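Local coordinates for protein probable TonB-dependent siderophore receptor PiuA (Acinetobacter baumannii, PDB 5FP1) that probably binds iron-chelating siderophores at the outer membrane and takes them up in a TonB-dependent manner as the first step of iron acquisition, at residues S31-P36 and S125-A130; K49-D54 and T627-Y632; L424-I429 and L434-L439; K649-G652 and K658-P661; R691-A696 and H700-A705. All coordinates share one frame; numbering follows the deposited sequence.

From the N terminus, contact 1 closes a loop of 88 residues and ties the N-terminal loop before strand 43-47 to the short plug helix 125-128. Contact 2 starts inside that loop, on helix 49-55, and ends far along the chain on barrel strand 624-635, so the two cross. Contact 3, a tight hairpin of strands 405-428 and 433-450 with four residues between its segments, falls within the span of contact 2. It touches contact 1 through Val34 and Asn426. Contacts 4 and 5 follow in series, closing loops of five and three residues. Contact 4 pairs the ends of two long barrel strands. Contact 5 is a short hairpin of a separate three-stranded sheet. Val660 packs on Phe693 and Ala702.

Contact 1 (S31-P36 and S125-A130); sequences SKFVAP and SAMGGA
The phenyl ring of Phe33 carries the methyl of Met127 on one face, and this is a Met-aromatic contact with a CH-pi component. Met127 CE sits almost over the middle of the ring, 3.5 Å from the centroid of Phe33 and 6° off the ring normal. Met127 SD is oblique to the same ring, with Phe33 CE1 3.7 Å away. The two side chains cross at about a right angle. The Met127 chain runs extended through chi2 and then bends at chi3 (74°), which turns the methyl onto the ring. The same methyl also rests against the aliphatic root of Lys32, with CB of Lys32 3.6 Å from CE of Met127.

The contact ties the N-terminal segment before strand 43-47 to the end of the plug helix 125-128. Gly129, with positive phi, is the first residue to leave the helical conformation. Barrel strands surround the contact. Lys32 touches Asn350 and Leu424 and makes a cation-pi contact with Tyr422, while Met127 touches Gln471.

The polar half of the contact belongs to Lys32. Its chain is extended beyond CG and carries the ammonium group to the C-terminal end of the helix. Carbonyls at this end carry partial negative charge, which probably favours the ammonium, though the helix is a single turn. A water bridges the ammonium to the carbonyl of Ala126, accepting from Lys32 NZ and donating to Ala126 O at 2.7 Å. The direct bond runs from Lys32 NZ to Met127 O at 2.8 Å, with the donor tilted 24° from the carbonyl plane.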
# COMPACT_ATOMS: atom_id res chain seq x y z
N SER A 31 -6.67 15.03 -10.13
CA SER A 31 -7.48 15.71 -11.14
C SER A 31 -8.32 14.75 -12.00
O SER A 31 -9.17 15.18 -12.81
CB SER A 31 -6.61 16.62 -12.01
OG SER A 31 -5.86 15.86 -12.95
N LYS A 32 -8.13 13.44 -11.83
CA LYS A 32 -9.03 12.47 -12.46
C LYS A 32 -10.39 12.32 -11.76
O LYS A 32 -11.32 11.75 -12.34
CB LYS A 32 -8.35 11.11 -12.58
CG LYS A 32 -7.25 11.15 -13.62
CD LYS A 32 -6.72 9.80 -13.97
CE LYS A 32 -5.60 9.91 -14.98
NZ LYS A 32 -4.96 8.58 -15.05
N PHE A 33 -10.50 12.81 -10.53
CA PHE A 33 -11.77 12.93 -9.83
C PHE A 33 -12.25 14.35 -10.12
O PHE A 33 -11.85 15.30 -9.48
CB PHE A 33 -11.62 12.75 -8.32
CG PHE A 33 -11.52 11.31 -7.88
CD1 PHE A 33 -12.57 10.42 -8.10
CD2 PHE A 33 -10.39 10.84 -7.23
CE1 PHE A 33 -12.49 9.10 -7.70
CE2 PHE A 33 -10.30 9.52 -6.80
CZ PHE A 33 -11.35 8.64 -7.05
N VAL A 34 -13.10 14.46 -11.12
CA VAL A 34 -13.53 15.74 -11.63
C VAL A 34 -14.63 16.39 -10.80
O VAL A 34 -14.94 17.58 -10.99
CB VAL A 34 -13.99 15.59 -13.08
CG1 VAL A 34 -12.83 15.07 -13.92
CG2 VAL A 34 -15.19 14.64 -13.19
N ALA A 35 -15.22 15.63 -9.88
CA ALA A 35 -16.28 16.14 -9.00
C ALA A 35 -15.84 16.07 -7.55
O ALA A 35 -14.98 15.27 -7.22
CB ALA A 35 -17.55 15.32 -9.21
N PRO A 36 -16.46 16.89 -6.67
CA PRO A 36 -16.18 16.78 -5.24
C PRO A 36 -16.53 15.40 -4.72
O PRO A 36 -17.33 14.70 -5.34
CB PRO A 36 -17.10 17.84 -4.59
CG PRO A 36 -17.94 18.41 -5.68
CD PRO A 36 -17.35 18.01 -7.00
N SER A 125 -9.88 0.73 -13.12
CA SER A 125 -8.97 0.81 -14.26
C SER A 125 -9.22 2.01 -15.15
O SER A 125 -8.29 2.47 -15.78
CB SER A 125 -8.96 -0.48 -15.10
OG SER A 125 -8.41 -1.57 -14.37
N ALA A 126 -10.45 2.54 -15.22
CA ALA A 126 -10.67 3.70 -16.09
C ALA A 126 -9.85 4.90 -15.61
O ALA A 126 -9.50 5.80 -16.39
CB ALA A 126 -12.14 4.03 -16.19
N MET A 127 -9.56 4.93 -14.30
CA MET A 127 -8.79 6.01 -13.71
C MET A 127 -7.28 5.69 -13.71
O MET A 127 -6.46 6.60 -13.77
CB MET A 127 -9.25 6.27 -12.27
CG MET A 127 -10.69 6.73 -12.22
SD MET A 127 -11.13 7.30 -10.58
CE MET A 127 -10.29 8.87 -10.55
N GLY A 128 -6.93 4.42 -13.65
CA GLY A 128 -5.52 4.05 -13.43
C GLY A 128 -4.89 3.07 -14.39
O GLY A 128 -3.67 2.85 -14.33
N GLY A 129 -5.66 2.52 -15.32
CA GLY A 129 -5.15 1.50 -16.21
C GLY A 129 -5.07 0.10 -15.59
O GLY A 129 -5.91 -0.28 -14.78
N ALA A 130 -4.05 -0.65 -15.98
CA ALA A 130 -3.90 -2.01 -15.51
C ALA A 130 -3.95 -2.07 -13.99
O ALA A 130 -3.38 -1.22 -13.32
CB ALA A 130 -2.62 -2.61 -16.02
O HOH W 1 -7.36 7.39 -16.72

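Contact 2 (K49-D54 and T627-Y632); sequences KQLIED and TLWTTY
The plug domain meets the inner wall of the beta-barrel here, as in other TonB-dependent receptors, whose plug fills the barrel. Helix 49-55 of the plug lies across barrel strand 624-635, with the two short axes at 83° and 10.5 Å apart at closest approach. Asp54 and Trp629 carry the polar part. The indole N-H of Trp629 points at the carboxylate, and NE1 of Trp629 donates to OD2 of Asp54 at 3.0 Å. The bond is fairly straight, 162° at the hydrogen. The acceptor lies at the ring edge, close to the indole plane, and is met on its anti side.

Leu51 makes the apolar part. With its CG anti to the backbone N (chi1 -176°), the branch is directed toward the indole, and CD1 of Leu51 reaches CD1 of Trp629 at 3.5 Å. Thr631 brings its methyl to Asp54, with CG2 of Thr631 3.4 Å from OD2 of Asp54. Its hydroxyl bonds to Asn583 on the neighbouring strand. A water donates to both OD2 of Asp54 and OG1 of Thr631.

The other carboxylate oxygen is gripped within the helix by Gln50, whose NE2 donates to OD1 of Asp54 at 2.8 Å, and by a salt bridge to Arg671 of the barrel. The bonds to both oxygens probably limit rotation of the carboxylate. Its negative charge is probably stabilised by Arg671 in this buried setting.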
# COMPACT_ATOMS: atom_id res chain seq x y z
N LYS A 49 -4.20 15.10 6.35
CA LYS A 49 -3.06 15.77 6.99
C LYS A 49 -3.20 15.78 8.50
O LYS A 49 -2.26 15.42 9.23
CB LYS A 49 -2.94 17.18 6.45
CG LYS A 49 -1.76 17.98 6.98
CD LYS A 49 -1.75 19.35 6.31
CE LYS A 49 -0.45 20.11 6.51
NZ LYS A 49 -0.38 20.66 7.87
N GLN A 50 -4.38 16.14 8.99
CA GLN A 50 -4.53 16.26 10.44
C GLN A 50 -4.48 14.91 11.12
O GLN A 50 -3.94 14.78 12.22
CB GLN A 50 -5.82 17.01 10.83
CG GLN A 50 -5.90 17.34 12.32
CD GLN A 50 -4.78 18.25 12.77
OE1 GLN A 50 -4.55 19.29 12.17
NE2 GLN A 50 -4.06 17.85 13.80
N LEU A 51 -5.07 13.90 10.49
CA LEU A 51 -4.99 12.56 11.04
C LEU A 51 -3.55 12.08 11.09
O LEU A 51 -3.12 11.47 12.08
CB LEU A 51 -5.87 11.58 10.24
CG LEU A 51 -5.96 10.15 10.76
CD1 LEU A 51 -6.54 10.08 12.17
CD2 LEU A 51 -6.84 9.31 9.85
N ILE A 52 -2.80 12.37 10.04
CA ILE A 52 -1.39 11.99 9.96
C ILE A 52 -0.61 12.69 11.10
O ILE A 52 0.17 12.06 11.82
CB ILE A 52 -0.82 12.33 8.57
CG1 ILE A 52 -1.42 11.38 7.51
CG2 ILE A 52 0.70 12.23 8.59
CD1 ILE A 52 -1.18 11.82 6.09
N GLU A 53 -0.88 13.96 11.32
CA GLU A 53 -0.25 14.69 12.44
C GLU A 53 -0.64 14.19 13.82
O GLU A 53 0.20 14.04 14.69
CB GLU A 53 -0.50 16.20 12.29
CG GLU A 53 0.42 16.75 11.21
CD GLU A 53 0.17 18.20 10.82
OE1 GLU A 53 -0.49 18.93 11.60
OE2 GLU A 53 0.64 18.59 9.72
N ASP A 54 -1.92 13.91 14.02
CA ASP A 54 -2.40 13.44 15.29
C ASP A 54 -1.81 12.08 15.68
O ASP A 54 -1.52 11.82 16.86
CB ASP A 54 -3.92 13.27 15.24
CG ASP A 54 -4.68 14.58 15.47
OD1 ASP A 54 -4.05 15.66 15.59
OD2 ASP A 54 -5.92 14.47 15.48
N THR A 627 -12.46 1.30 12.58
CA THR A 627 -11.47 2.15 13.18
C THR A 627 -12.14 3.43 13.67
O THR A 627 -13.17 3.89 13.13
CB THR A 627 -10.32 2.55 12.23
OG1 THR A 627 -10.81 3.43 11.22
CG2 THR A 627 -9.63 1.31 11.56
N LEU A 628 -11.52 4.00 14.67
CA LEU A 628 -12.01 5.25 15.28
C LEU A 628 -10.83 6.05 15.77
O LEU A 628 -9.95 5.52 16.47
CB LEU A 628 -12.97 4.93 16.41
CG LEU A 628 -13.34 6.11 17.34
CD1 LEU A 628 -14.21 7.08 16.60
CD2 LEU A 628 -14.06 5.59 18.58
N TRP A 629 -10.80 7.33 15.38
CA TRP A 629 -9.90 8.30 15.97
C TRP A 629 -10.73 9.52 16.34
O TRP A 629 -11.47 10.04 15.52
CB TRP A 629 -8.84 8.73 14.98
CG TRP A 629 -7.91 9.72 15.56
CD1 TRP A 629 -7.87 11.05 15.30
CD2 TRP A 629 -6.91 9.47 16.55
NE1 TRP A 629 -6.90 11.65 16.07
CE2 TRP A 629 -6.29 10.70 16.84
CE3 TRP A 629 -6.48 8.32 17.22
CZ2 TRP A 629 -5.27 10.82 17.78
CZ3 TRP A 629 -5.45 8.44 18.15
CH2 TRP A 629 -4.86 9.69 18.42
N THR A 630 -10.62 9.95 17.59
CA THR A 630 -11.35 11.12 18.03
C THR A 630 -10.52 11.97 18.98
O THR A 630 -9.74 11.44 19.78
CB THR A 630 -12.72 10.72 18.63
OG1 THR A 630 -13.50 11.91 18.84
CG2 THR A 630 -12.57 9.92 19.90
N THR A 631 -10.64 13.29 18.84
CA THR A 631 -9.92 14.22 19.70
C THR A 631 -10.84 15.29 20.27
O THR A 631 -11.88 15.63 19.69
CB THR A 631 -8.72 14.89 19.01
OG1 THR A 631 -9.16 15.94 18.16
CG2 THR A 631 -7.89 13.86 18.19
N TYR A 632 -10.42 15.80 21.43
CA TYR A 632 -11.20 16.78 22.18
C TYR A 632 -10.30 17.88 22.75
O TYR A 632 -9.21 17.62 23.26
CB TYR A 632 -12.01 16.10 23.29
CG TYR A 632 -13.14 16.99 23.77
CD1 TYR A 632 -12.91 17.96 24.74
CD2 TYR A 632 -14.40 16.90 23.21
CE1 TYR A 632 -13.92 18.80 25.16
CE2 TYR A 632 -15.42 17.73 23.63
CZ TYR A 632 -15.17 18.68 24.61
OH TYR A 632 -16.18 19.52 25.02
O HOH W 2 -7.33 16.52 15.95

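Contact 3 (L424-I429 and L434-L439); sequences LDNIEI and LLDLGL
Backbone hydrogen bonds join Asp425 to Leu437 and Ile427 to Leu435, two hydrogen-bonded pairs of an antiparallel beta hairpin in the barrel wall. Each pair bonds in both directions. The shortest runs from Ile427 N to Leu435 O at 2.7 Å. Between them Asn426 and Asp436 form a non-hydrogen-bonded pair, and the CA of Asn426 makes a CA-H...O contact with Leu435 O.

One side-chain hydrogen bond spans the strands. Asn426 ND2 donates to Asp436 OD1 at 3.0 Å, nearly straight (175°). Asp436 OD1 lies in the amide plane of Asn426 and is met on its anti side, 16° out of the carboxylate plane. The flat groups are turned 50° apart. Asn426 OD1 is held by Arg348, and Asp436 OD2 by Gln471.

Apolar contacts lie on both faces. On the face of Asn426, Leu434 CD2 meets Glu428 CB at 3.7 Å, and Leu424 CD2 lies over Gly438 CA, also at 3.7 Å. On the other face, Ile427 CD1 meets Leu437 CD1 at 4.1 Å.

Both polar atoms of the amide and both oxygens of the carboxylate therefore have partners. This links strands 405-428 and 433-450 to each other and to their neighbours, so the Asn426-Asp436 pair is probably held in a fixed orientation.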
# COMPACT_ATOMS: atom_id res chain seq x y z
N LEU A 424 -12.67 11.05 -19.19
CA LEU A 424 -13.47 11.06 -17.99
C LEU A 424 -14.32 12.32 -18.04
O LEU A 424 -13.81 13.39 -18.33
CB LEU A 424 -12.60 11.10 -16.72
CG LEU A 424 -11.73 9.87 -16.46
CD1 LEU A 424 -10.60 10.24 -15.51
CD2 LEU A 424 -12.52 8.72 -15.86
N ASP A 425 -15.62 12.17 -17.79
CA ASP A 425 -16.55 13.31 -17.86
C ASP A 425 -17.68 13.09 -16.87
O ASP A 425 -18.33 12.04 -16.87
CB ASP A 425 -17.07 13.44 -19.29
CG ASP A 425 -17.92 14.70 -19.54
OD1 ASP A 425 -17.92 15.63 -18.70
OD2 ASP A 425 -18.58 14.75 -20.60
N ASN A 426 -17.87 14.06 -15.99
CA ASN A 426 -19.01 14.05 -15.11
C ASN A 426 -19.97 15.15 -15.59
O ASN A 426 -19.63 16.32 -15.55
CB ASN A 426 -18.60 14.26 -13.66
CG ASN A 426 -19.78 14.18 -12.70
OD1 ASN A 426 -20.52 15.15 -12.54
ND2 ASN A 426 -19.96 13.04 -12.06
N ILE A 427 -21.14 14.74 -16.08
CA ILE A 427 -22.08 15.65 -16.72
C ILE A 427 -23.21 16.04 -15.76
O ILE A 427 -24.01 15.19 -15.35
CB ILE A 427 -22.66 15.03 -17.99
CG1 ILE A 427 -21.54 14.59 -18.92
CG2 ILE A 427 -23.56 16.03 -18.72
CD1 ILE A 427 -22.02 13.80 -20.10
N GLU A 428 -23.27 17.32 -15.40
CA GLU A 428 -24.38 17.84 -14.63
C GLU A 428 -25.55 18.12 -15.57
O GLU A 428 -25.49 19.01 -16.43
CB GLU A 428 -23.98 19.09 -13.85
CG GLU A 428 -25.13 19.68 -13.06
CD GLU A 428 -24.78 20.97 -12.33
OE1 GLU A 428 -23.65 21.09 -11.80
OE2 GLU A 428 -25.66 21.84 -12.24
N ILE A 429 -26.58 17.30 -15.44
CA ILE A 429 -27.77 17.41 -16.26
C ILE A 429 -28.70 18.47 -15.68
O ILE A 429 -29.18 19.31 -16.41
CB ILE A 429 -28.47 16.05 -16.40
CG1 ILE A 429 -27.51 15.04 -17.05
CG2 ILE A 429 -29.72 16.15 -17.25
CD1 ILE A 429 -28.02 13.63 -17.04
N LEU A 434 -26.46 13.98 -11.85
CA LEU A 434 -25.08 13.93 -12.42
C LEU A 434 -24.79 12.57 -13.03
O LEU A 434 -24.96 11.55 -12.37
CB LEU A 434 -24.03 14.19 -11.34
CG LEU A 434 -24.32 15.33 -10.37
CD1 LEU A 434 -23.29 15.34 -9.25
CD2 LEU A 434 -24.34 16.65 -11.09
N LEU A 435 -24.37 12.57 -14.29
CA LEU A 435 -24.00 11.36 -15.00
C LEU A 435 -22.46 11.26 -15.07
O LEU A 435 -21.81 12.14 -15.63
CB LEU A 435 -24.54 11.39 -16.41
CG LEU A 435 -24.19 10.22 -17.31
CD1 LEU A 435 -24.69 8.90 -16.71
CD2 LEU A 435 -24.76 10.45 -18.71
N ASP A 436 -21.90 10.24 -14.43
CA ASP A 436 -20.43 10.07 -14.38
C ASP A 436 -19.99 9.03 -15.40
O ASP A 436 -20.57 7.93 -15.45
CB ASP A 436 -20.03 9.61 -12.98
CG ASP A 436 -18.51 9.73 -12.73
OD1 ASP A 436 -17.99 10.87 -12.65
OD2 ASP A 436 -17.85 8.66 -12.65
N LEU A 437 -19.02 9.36 -16.25
CA LEU A 437 -18.59 8.45 -17.31
C LEU A 437 -17.08 8.38 -17.37
O LEU A 437 -16.40 9.39 -17.20
CB LEU A 437 -19.10 8.92 -18.66
CG LEU A 437 -20.63 9.09 -18.76
CD1 LEU A 437 -20.96 9.88 -20.01
CD2 LEU A 437 -21.35 7.76 -18.76
N GLY A 438 -16.57 7.21 -17.68
CA GLY A 438 -15.14 7.07 -17.95
C GLY A 438 -14.92 5.92 -18.89
O GLY A 438 -15.62 4.88 -18.82
N LEU A 439 -13.94 6.09 -19.77
CA LEU A 439 -13.60 5.09 -20.77
C LEU A 439 -12.09 5.17 -21.00
O LEU A 439 -11.56 6.24 -21.20
CB LEU A 439 -14.34 5.42 -22.06
CG LEU A 439 -14.21 4.47 -23.24
CD1 LEU A 439 -14.70 3.08 -22.91
CD2 LEU A 439 -15.01 5.05 -24.40

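Contact 4 (K649-G652 and K658-P661); sequences KVYG and KWVP
Val650 and Val660 meet on the buried face of the strand pair, which is backed by a neighbouring hairpin. CB of Val650 lies 4.1 Å from CG2 of Val660. Their backbones form a hydrogen-bonded antiparallel pair, with Val650 N to Val660 O and Val660 N to Val650 O both at 3.0 Å. A third bond follows past the end of the strand, from Gly652 N to Lys658 O at 2.8 Å. The CG1 methyl of Val660 turns to the other hairpin, where it packs on Phe693, Ala696 and Ala702.

This is the end of the beta hairpin formed by barrel strands 638-651 and 659-673, next to its connecting loop. Backbone bonds also link Trp659 to Gly246 and Tyr651 to Asn620.

The opposite face is more open. It carries Tyr651 and Trp659, both partly exposed, which lie side by side and point the same way. Close contact is made at the root of the tryptophan, with CD1 of Tyr651 3.6 Å from CB of Trp659. The rings themselves stand further apart, oblique, with planes at 62°. CG of Trp659 sits between the backbone N and the carbonyl carbon (chi1 78°), which places the indole alongside the tyrosine. Lys649 runs past this pair in an extended chain, and its CD is 4.1 Å from CD1 of Trp659. The ammonium bonds to the phenol, with NZ of Lys649 2.8 Å from OH of Tyr651. It also stands above the five-membered ring of Trp659, but at 5.0 Å from NZ to the ring centroid this cation-pi attraction is weak at most.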
# COMPACT_ATOMS: atom_id res chain seq x y z
N LYS A 649 -10.77 -11.93 12.50
CA LYS A 649 -9.71 -12.84 12.06
C LYS A 649 -9.46 -12.80 10.56
O LYS A 649 -10.35 -12.47 9.76
CB LYS A 649 -10.01 -14.26 12.52
CG LYS A 649 -11.17 -14.93 11.85
CD LYS A 649 -11.13 -16.41 12.21
CE LYS A 649 -12.40 -17.12 11.83
NZ LYS A 649 -12.27 -18.58 12.07
N VAL A 650 -8.22 -13.09 10.17
CA VAL A 650 -7.84 -13.05 8.76
C VAL A 650 -7.20 -14.36 8.41
O VAL A 650 -6.27 -14.78 9.12
CB VAL A 650 -6.87 -11.89 8.48
CG1 VAL A 650 -6.29 -11.98 7.08
CG2 VAL A 650 -7.60 -10.56 8.65
N TYR A 651 -7.66 -14.99 7.33
CA TYR A 651 -7.00 -16.20 6.81
C TYR A 651 -5.81 -15.87 5.91
O TYR A 651 -5.85 -14.93 5.12
CB TYR A 651 -7.97 -17.09 6.05
CG TYR A 651 -8.99 -17.75 6.95
CD1 TYR A 651 -8.65 -18.85 7.72
CD2 TYR A 651 -10.29 -17.26 7.06
CE1 TYR A 651 -9.57 -19.44 8.58
CE2 TYR A 651 -11.23 -17.88 7.87
CZ TYR A 651 -10.86 -18.96 8.64
OH TYR A 651 -11.78 -19.57 9.48
N GLY A 652 -4.79 -16.70 6.00
CA GLY A 652 -3.69 -16.64 5.07
C GLY A 652 -3.89 -17.49 3.84
O GLY A 652 -3.37 -17.16 2.77
N LYS A 658 -4.98 -21.67 8.07
CA LYS A 658 -3.93 -20.81 8.65
C LYS A 658 -4.48 -19.41 8.78
O LYS A 658 -4.98 -18.82 7.81
CB LYS A 658 -2.70 -20.85 7.76
CG LYS A 658 -2.21 -22.27 7.54
CD LYS A 658 -1.05 -22.42 6.57
CE LYS A 658 -0.84 -23.88 6.21
NZ LYS A 658 0.24 -24.09 5.20
N TRP A 659 -4.42 -18.87 9.99
CA TRP A 659 -5.05 -17.60 10.26
C TRP A 659 -4.46 -16.86 11.45
O TRP A 659 -3.66 -17.41 12.22
CB TRP A 659 -6.55 -17.80 10.45
CG TRP A 659 -6.97 -18.33 11.76
CD1 TRP A 659 -7.31 -17.61 12.89
CD2 TRP A 659 -7.13 -19.69 12.09
NE1 TRP A 659 -7.66 -18.45 13.89
CE2 TRP A 659 -7.56 -19.74 13.43
CE3 TRP A 659 -6.98 -20.87 11.37
CZ2 TRP A 659 -7.83 -20.94 14.08
CZ3 TRP A 659 -7.25 -22.07 12.03
CH2 TRP A 659 -7.66 -22.09 13.36
N VAL A 660 -4.83 -15.59 11.58
CA VAL A 660 -4.50 -14.82 12.75
C VAL A 660 -5.81 -14.35 13.35
O VAL A 660 -6.78 -14.07 12.61
CB VAL A 660 -3.56 -13.64 12.43
CG1 VAL A 660 -2.23 -14.16 11.89
CG2 VAL A 660 -4.20 -12.66 11.45
N PRO A 661 -5.87 -14.26 14.69
CA PRO A 661 -7.15 -13.97 15.34
C PRO A 661 -7.56 -12.51 15.28
O PRO A 661 -6.75 -11.63 14.97
CB PRO A 661 -6.92 -14.39 16.80
CG PRO A 661 -5.45 -14.40 16.99
CD PRO A 661 -4.85 -14.73 15.64

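Contact 5 (R691-A696 and H700-A705); sequences RYFTKA and HYATEA. With PO4 (phosphate ion), chain B.
A beta bulge shifts the register by one residue between the Phe693-Glu704 pair and the Lys695-Thr703 pair. The segments form an antiparallel hairpin, 693-696 with 701-704, in sequence between barrel strands 678-685 and 709-717. Strand 234-238 pairs with 701-704 on the side away from 693-696, making a three-stranded sheet. At the bulge Thr694 N donates to Thr703 O at 3.0 Å, bent to 137°. Regular bonds lie on either side, Ala705 N to Tyr692 O and Thr703 N to Lys695 O, both 2.8 Å. Lys695 N is buried without a partner.

Ala705 places its methyl over one face of the Tyr692 ring, with CB 3.4 Å from the ring centroid. Tyr692 OH bonds to Arg665. The Arg691 guanidinium lies with one face on Phe693 CZ. Its NE stays 4.2 Å from Glu704 OE2, too far for a salt bridge, and a water joins Arg691 NE to Glu704 OE1. Gly254 N holds Glu704 OE2, while Ala249 O takes Arg691 NH2. The extended Lys695 chain passes Thr703, with CD of Lys695 3.5 Å from OG1 of Thr703.

His700 binds a phosphate ion, probably from the crystallisation liquor. NE2 of His700 donates to phosphate O3 at 2.9 Å, in the ring plane.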
# COMPACT_ATOMS: atom_id res chain seq x y z
N ARG A 691 -0.72 -8.22 21.81
CA ARG A 691 -0.07 -9.08 20.83
C ARG A 691 -1.07 -9.47 19.75
O ARG A 691 -2.04 -10.22 19.98
CB ARG A 691 0.50 -10.34 21.50
CG ARG A 691 1.25 -11.29 20.55
CD ARG A 691 1.66 -12.56 21.31
NE ARG A 691 2.48 -13.52 20.54
CZ ARG A 691 2.04 -14.67 20.06
NH1 ARG A 691 0.77 -15.00 20.17
NH2 ARG A 691 2.86 -15.47 19.40
N TYR A 692 -0.83 -8.95 18.56
CA TYR A 692 -1.65 -9.28 17.42
C TYR A 692 -0.80 -9.29 16.15
O TYR A 692 0.41 -9.00 16.19
CB TYR A 692 -2.86 -8.31 17.29
CG TYR A 692 -2.54 -6.89 16.89
CD1 TYR A 692 -2.01 -5.98 17.80
CD2 TYR A 692 -2.78 -6.44 15.58
CE1 TYR A 692 -1.72 -4.69 17.43
CE2 TYR A 692 -2.48 -5.16 15.19
CZ TYR A 692 -1.98 -4.27 16.13
OH TYR A 692 -1.68 -2.98 15.74
N PHE A 693 -1.44 -9.70 15.05
CA PHE A 693 -0.78 -9.94 13.79
C PHE A 693 -1.42 -9.14 12.65
O PHE A 693 -2.63 -9.23 12.43
CB PHE A 693 -0.83 -11.44 13.50
CG PHE A 693 -0.09 -12.25 14.53
CD1 PHE A 693 -0.72 -12.65 15.67
CD2 PHE A 693 1.27 -12.52 14.38
CE1 PHE A 693 -0.04 -13.33 16.64
CE2 PHE A 693 1.95 -13.22 15.35
CZ PHE A 693 1.31 -13.59 16.49
N THR A 694 -0.58 -8.39 11.94
CA THR A 694 -1.01 -7.53 10.83
C THR A 694 -0.87 -8.16 9.45
O THR A 694 -1.41 -7.65 8.49
CB THR A 694 -0.19 -6.25 10.82
OG1 THR A 694 1.19 -6.60 10.92
CG2 THR A 694 -0.59 -5.39 11.98
N LYS A 695 -0.14 -9.26 9.33
CA LYS A 695 -0.03 -9.95 8.03
C LYS A 695 -0.09 -11.42 8.28
O LYS A 695 0.55 -11.94 9.21
CB LYS A 695 1.32 -9.65 7.35
CG LYS A 695 1.71 -8.18 7.31
CD LYS A 695 3.14 -7.95 6.85
CE LYS A 695 3.51 -6.48 7.01
NZ LYS A 695 4.89 -6.24 6.49
N ALA A 696 -0.81 -12.11 7.42
CA ALA A 696 -0.87 -13.55 7.43
C ALA A 696 -0.42 -14.02 6.06
O ALA A 696 -1.08 -13.74 5.06
CB ALA A 696 -2.27 -14.00 7.75
N HIS A 700 3.44 -20.85 6.21
CA HIS A 700 4.64 -20.65 7.03
C HIS A 700 4.54 -19.73 8.25
O HIS A 700 4.93 -20.14 9.36
CB HIS A 700 5.83 -20.23 6.17
CG HIS A 700 5.99 -21.04 4.92
ND1 HIS A 700 6.04 -22.42 4.92
CD2 HIS A 700 6.15 -20.65 3.63
CE1 HIS A 700 6.20 -22.85 3.68
NE2 HIS A 700 6.27 -21.80 2.88
N TYR A 701 4.09 -18.49 8.07
CA TYR A 701 4.20 -17.51 9.14
C TYR A 701 3.24 -16.36 9.02
O TYR A 701 2.62 -16.11 7.96
CB TYR A 701 5.63 -16.96 9.22
CG TYR A 701 5.92 -15.90 8.19
CD1 TYR A 701 6.30 -16.24 6.89
CD2 TYR A 701 5.79 -14.55 8.49
CE1 TYR A 701 6.52 -15.26 5.92
CE2 TYR A 701 6.06 -13.58 7.56
CZ TYR A 701 6.42 -13.92 6.27
OH TYR A 701 6.66 -12.90 5.36
N ALA A 702 3.10 -15.66 10.13
CA ALA A 702 2.40 -14.39 10.21
C ALA A 702 3.29 -13.33 10.83
O ALA A 702 4.21 -13.64 11.59
CB ALA A 702 1.15 -14.52 11.01
N THR A 703 3.00 -12.07 10.56
CA THR A 703 3.83 -10.98 11.04
C THR A 703 3.17 -10.38 12.26
O THR A 703 2.01 -9.97 12.22
CB THR A 703 3.96 -9.87 9.96
OG1 THR A 703 4.58 -10.43 8.80
CG2 THR A 703 4.80 -8.70 10.44
N GLU A 704 3.93 -10.33 13.35
CA GLU A 704 3.46 -9.69 14.57
C GLU A 704 3.48 -8.17 14.49
O GLU A 704 4.42 -7.55 13.99
CB GLU A 704 4.31 -10.20 15.77
CG GLU A 704 3.76 -9.89 17.15
CD GLU A 704 4.62 -10.49 18.27
OE1 GLU A 704 5.41 -11.42 18.00
OE2 GLU A 704 4.50 -10.04 19.42
N ALA A 705 2.42 -7.54 14.99
CA ALA A 705 2.39 -6.09 15.11
C ALA A 705 3.34 -5.65 16.20
O ALA A 705 3.71 -6.42 17.08
CB ALA A 705 0.98 -5.61 15.41
P PO4 B . 8.53 -22.39 0.38
O1 PO4 B . 8.82 -23.60 1.23
O2 PO4 B . 8.99 -21.17 1.15
O3 PO4 B . 7.04 -22.28 0.08
O4 PO4 B . 9.31 -22.48 -0.93
O HOH W 3 5.22 -13.49 19.68
O HOH W 4 1.46 -7.05 18.75